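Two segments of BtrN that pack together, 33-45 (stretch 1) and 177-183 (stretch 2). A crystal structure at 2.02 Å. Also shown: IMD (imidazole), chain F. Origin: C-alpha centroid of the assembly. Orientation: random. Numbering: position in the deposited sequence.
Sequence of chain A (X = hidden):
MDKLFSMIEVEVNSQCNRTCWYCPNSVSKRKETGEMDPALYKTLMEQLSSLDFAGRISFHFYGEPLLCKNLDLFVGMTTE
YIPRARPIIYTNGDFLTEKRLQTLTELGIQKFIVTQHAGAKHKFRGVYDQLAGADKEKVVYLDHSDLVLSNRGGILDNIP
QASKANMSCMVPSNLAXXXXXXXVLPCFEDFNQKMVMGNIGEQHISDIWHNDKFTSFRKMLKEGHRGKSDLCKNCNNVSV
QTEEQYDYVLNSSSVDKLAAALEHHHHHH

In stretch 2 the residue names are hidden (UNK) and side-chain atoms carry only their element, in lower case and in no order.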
# COMPACT_ATOMS: atom_id res chain seq x y z
N THR A 33 -16.11 -2.58 -4.28
CA THR A 33 -16.45 -3.90 -4.81
C THR A 33 -15.39 -4.92 -4.42
O THR A 33 -14.43 -4.60 -3.71
CB THR A 33 -16.61 -3.87 -6.35
OG1 THR A 33 -15.33 -3.63 -6.97
CG2 THR A 33 -17.58 -2.77 -6.77
N GLY A 34 -15.56 -6.16 -4.89
CA GLY A 34 -14.59 -7.21 -4.64
C GLY A 34 -13.26 -6.98 -5.35
O GLY A 34 -12.20 -6.97 -4.72
N GLU A 35 -13.29 -6.81 -6.66
CA GLU A 35 -12.03 -6.69 -7.38
C GLU A 35 -11.84 -5.42 -8.19
O GLU A 35 -12.79 -4.86 -8.72
CB GLU A 35 -11.78 -7.90 -8.27
CG GLU A 35 -10.53 -8.63 -7.88
CD GLU A 35 -10.47 -10.00 -8.45
OE1 GLU A 35 -10.05 -10.12 -9.62
OE2 GLU A 35 -10.87 -10.96 -7.75
N MSE A 36 -10.59 -4.99 -8.28
CA MSE A 36 -10.29 -3.80 -9.07
C MSE A 36 -10.56 -4.06 -10.55
O MSE A 36 -10.15 -5.08 -11.10
CB MSE A 36 -8.84 -3.35 -8.86
CG MSE A 36 -8.51 -2.12 -9.69
SE MSE A 36 -6.73 -1.42 -9.39
CE MSE A 36 -7.00 -0.66 -7.60
N ASP A 37 -11.28 -3.13 -11.18
CA ASP A 37 -11.48 -3.15 -12.63
C ASP A 37 -10.12 -3.21 -13.33
O ASP A 37 -9.26 -2.37 -13.08
CB ASP A 37 -12.25 -1.89 -13.05
CG ASP A 37 -12.68 -1.91 -14.52
OD1 ASP A 37 -12.08 -2.63 -15.33
OD2 ASP A 37 -13.64 -1.18 -14.86
N PRO A 38 -9.90 -4.21 -14.20
CA PRO A 38 -8.62 -4.29 -14.92
C PRO A 38 -8.32 -3.03 -15.73
O PRO A 38 -7.17 -2.67 -15.90
CB PRO A 38 -8.79 -5.51 -15.84
CG PRO A 38 -10.25 -5.90 -15.75
CD PRO A 38 -10.73 -5.41 -14.42
N ALA A 39 -9.37 -2.37 -16.21
CA ALA A 39 -9.21 -1.09 -16.88
C ALA A 39 -8.64 -0.04 -15.93
O ALA A 39 -7.85 0.81 -16.33
CB ALA A 39 -10.52 -0.63 -17.43
N LEU A 40 -9.05 -0.09 -14.67
CA LEU A 40 -8.55 0.88 -13.69
C LEU A 40 -7.09 0.59 -13.37
O LEU A 40 -6.27 1.51 -13.22
CB LEU A 40 -9.38 0.88 -12.40
CG LEU A 40 -8.98 1.93 -11.35
CD1 LEU A 40 -9.15 3.35 -11.91
CD2 LEU A 40 -9.76 1.76 -10.06
N TYR A 41 -6.75 -0.69 -13.26
CA TYR A 41 -5.37 -1.07 -13.02
C TYR A 41 -4.50 -0.68 -14.22
O TYR A 41 -3.35 -0.28 -14.05
CB TYR A 41 -5.22 -2.56 -12.72
CG TYR A 41 -3.81 -2.92 -12.27
CD1 TYR A 41 -3.43 -2.77 -10.95
CD2 TYR A 41 -2.86 -3.38 -13.18
CE1 TYR A 41 -2.16 -3.08 -10.53
CE2 TYR A 41 -1.58 -3.71 -12.77
CZ TYR A 41 -1.24 -3.55 -11.44
OH TYR A 41 0.03 -3.86 -11.01
N LYS A 42 -5.04 -0.80 -15.42
CA LYS A 42 -4.28 -0.37 -16.59
C LYS A 42 -3.99 1.13 -16.59
O LYS A 42 -2.86 1.53 -16.90
CB LYS A 42 -4.94 -0.79 -17.92
CG LYS A 42 -4.14 -0.33 -19.14
CD LYS A 42 -4.47 -1.16 -20.37
CE LYS A 42 -3.79 -0.62 -21.63
NZ LYS A 42 -4.19 0.77 -21.93
N THR A 43 -4.97 1.98 -16.26
CA THR A 43 -4.65 3.40 -16.25
C THR A 43 -3.64 3.74 -15.14
O THR A 43 -2.84 4.64 -15.31
CB THR A 43 -5.87 4.40 -16.26
OG1 THR A 43 -5.83 5.26 -15.11
CG2 THR A 43 -7.19 3.70 -16.30
N LEU A 44 -3.67 3.01 -14.03
CA LEU A 44 -2.65 3.22 -13.00
C LEU A 44 -1.26 2.86 -13.53
O LEU A 44 -0.28 3.57 -13.28
CB LEU A 44 -2.94 2.39 -11.75
CG LEU A 44 -1.88 2.54 -10.65
CD1 LEU A 44 -1.77 4.00 -10.16
CD2 LEU A 44 -2.16 1.61 -9.48
N MSE A 45 -1.17 1.74 -14.26
CA MSE A 45 0.10 1.34 -14.88
C MSE A 45 0.60 2.43 -15.84
O MSE A 45 1.79 2.74 -15.87
CB MSE A 45 -0.06 0.00 -15.63
CG MSE A 45 -0.22 -1.23 -14.72
SE MSE A 45 1.28 -1.45 -13.47
CE MSE A 45 0.42 -0.71 -11.89
N UNK A 177 -1.57 5.15 -1.31
CA UNK A 177 -2.43 3.98 -1.36
C UNK A 177 -3.49 4.22 -2.42
O UNK A 177 -4.06 5.30 -2.47
c UNK A 177 -4.11 2.54 -0.13
c UNK A 177 -3.14 3.73 -0.02
c UNK A 177 -2.13 3.46 1.07
N UNK A 178 -3.75 3.22 -3.26
CA UNK A 178 -4.84 3.27 -4.23
C UNK A 178 -5.85 2.15 -3.91
O UNK A 178 -5.48 0.98 -3.90
c UNK A 178 -5.44 3.06 -6.69
c UNK A 178 -4.30 3.08 -5.66
c UNK A 178 -3.27 4.15 -6.00
N UNK A 179 -7.10 2.52 -3.63
CA UNK A 179 -8.12 1.57 -3.24
C UNK A 179 -8.73 0.90 -4.46
O UNK A 179 -8.40 1.29 -5.60
c UNK A 179 -8.68 3.07 -1.27
c UNK A 179 -9.25 2.24 -2.44
o UNK A 179 -10.01 3.09 -3.32
N UNK A 180 -9.62 -0.07 -4.24
CA UNK A 180 -10.18 -0.84 -5.36
C UNK A 180 -10.88 0.05 -6.36
O UNK A 180 -10.95 -0.28 -7.54
c UNK A 180 -11.79 -1.63 -3.55
c UNK A 180 -11.25 -1.88 -4.95
c UNK A 180 -10.74 -3.30 -5.15
N UNK A 181 -11.44 1.15 -5.86
CA UNK A 181 -12.22 2.05 -6.70
C UNK A 181 -11.41 3.26 -7.17
O UNK A 181 -11.94 4.18 -7.78
c UNK A 181 -15.69 1.87 -4.91
c UNK A 181 -14.91 0.60 -6.92
c UNK A 181 -13.51 2.48 -5.99
c UNK A 181 -14.48 1.34 -5.65
N UNK A 182 -10.11 3.24 -6.89
CA UNK A 182 -9.19 4.24 -7.42
C UNK A 182 -8.84 5.40 -6.49
O UNK A 182 -8.02 6.26 -6.84
N UNK A 183 -9.45 5.44 -5.32
CA UNK A 183 -9.17 6.53 -4.38
C UNK A 183 -7.74 6.49 -3.89
O UNK A 183 -7.20 5.42 -3.62
n UNK A 183 -12.50 6.36 -2.78
c UNK A 183 -10.13 6.48 -3.19
o UNK A 183 -11.77 7.54 -4.55
c UNK A 183 -11.54 6.83 -3.57
N1 IMD F . -14.33 -1.50 -17.20
C2 IMD F . -14.31 -2.30 -18.29
N3 IMD F . -15.42 -2.04 -19.03
C4 IMD F . -16.14 -1.08 -18.41
C5 IMD F . -15.45 -0.74 -17.25
O HOH W 1 -12.39 -0.93 -9.53

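Position 177 carries three side-chain carbons, one on the backbone with two attached. A fork at the first carbon is the mark of valine, and Val177 lies in a strand, buried but out of reach of stretch 1.

Position 178 has the same three-carbon fork, with its CA-to-CB bond toward stretch 1. One branch tip lies 4.1 Å from Met36 CE, the methyl of a selenomethionine, and the other 4.4 Å from Leu44 CD1. Two carbons on a branched carbon give Val178, its CG1 facing Met36 and its CG2 facing Leu44.

At position 179 the first side-chain carbon bears one oxygen and one carbon, which is threonine. The CA-to-CB bond points away from stretch 1, and Thr179 OG1 accepts a weak bond of 3.1 Å from the backbone N of position 183. The backbone O of Thr179 instead meets Met36 CE at 3.1 Å, a close approach.

Position 180 again shows three carbons forked at the first. One tip is 3.6 Å from Met36 N and 4.2 Å from Met36 CB; the other is 4.0 Å from Thr33 O. This is Val180, whose chi1 of -111° lies between wells. It has the largest covered area of any residue in either stretch; Gly34, Glu35 and Met36 approach its CG1, and Thr33 O lies near CG2.

Position 181 holds four carbons forked at the second, hence leucine. The CA-to-CB bond of Leu181 points away, yet the end comes nearer, bringing CD2 to 4.3 Å from Thr33 OG1.

Position 182 has no side-chain atoms: glycine. An ideal CB would sit a tight 3.3 Å from Leu40 CD2, and at phi 98° and psi -4° it would also jam against the preceding carbonyl O. Gly182 closes a type I turn, its N donating to Thr179 O at 2.9 Å.

Position 183 has two carbons in a row, the second bearing one oxygen and one nitrogen. That pattern fits asparagine; the CA-to-CB bond of Asn183 points away, and its amide atoms are satisfied elsewhere in the structure.

The contact works by shape, with no direct hydrogen bond between the stretches. Val178 meets Met36 and Leu44, Val180 fits against the loop, and Leu40 CD2 rests on the turn, 3.5 Å from both Val180 O and Gly182 N. One water supplies a polar link, accepting from Asp37 N at 3.0 Å and donating to Val180 O at 2.5 Å. Nearby, Asp37 OD1 caps the helix by accepting from Ala39 N at 2.9 Å. The rule to read here is a turn packed against a helix start and the loop before it, with valine methyls against Met36 and Leu44, and glycine where a CB would not fit.

Stretch 2, residues 177-183: VVTVLGN
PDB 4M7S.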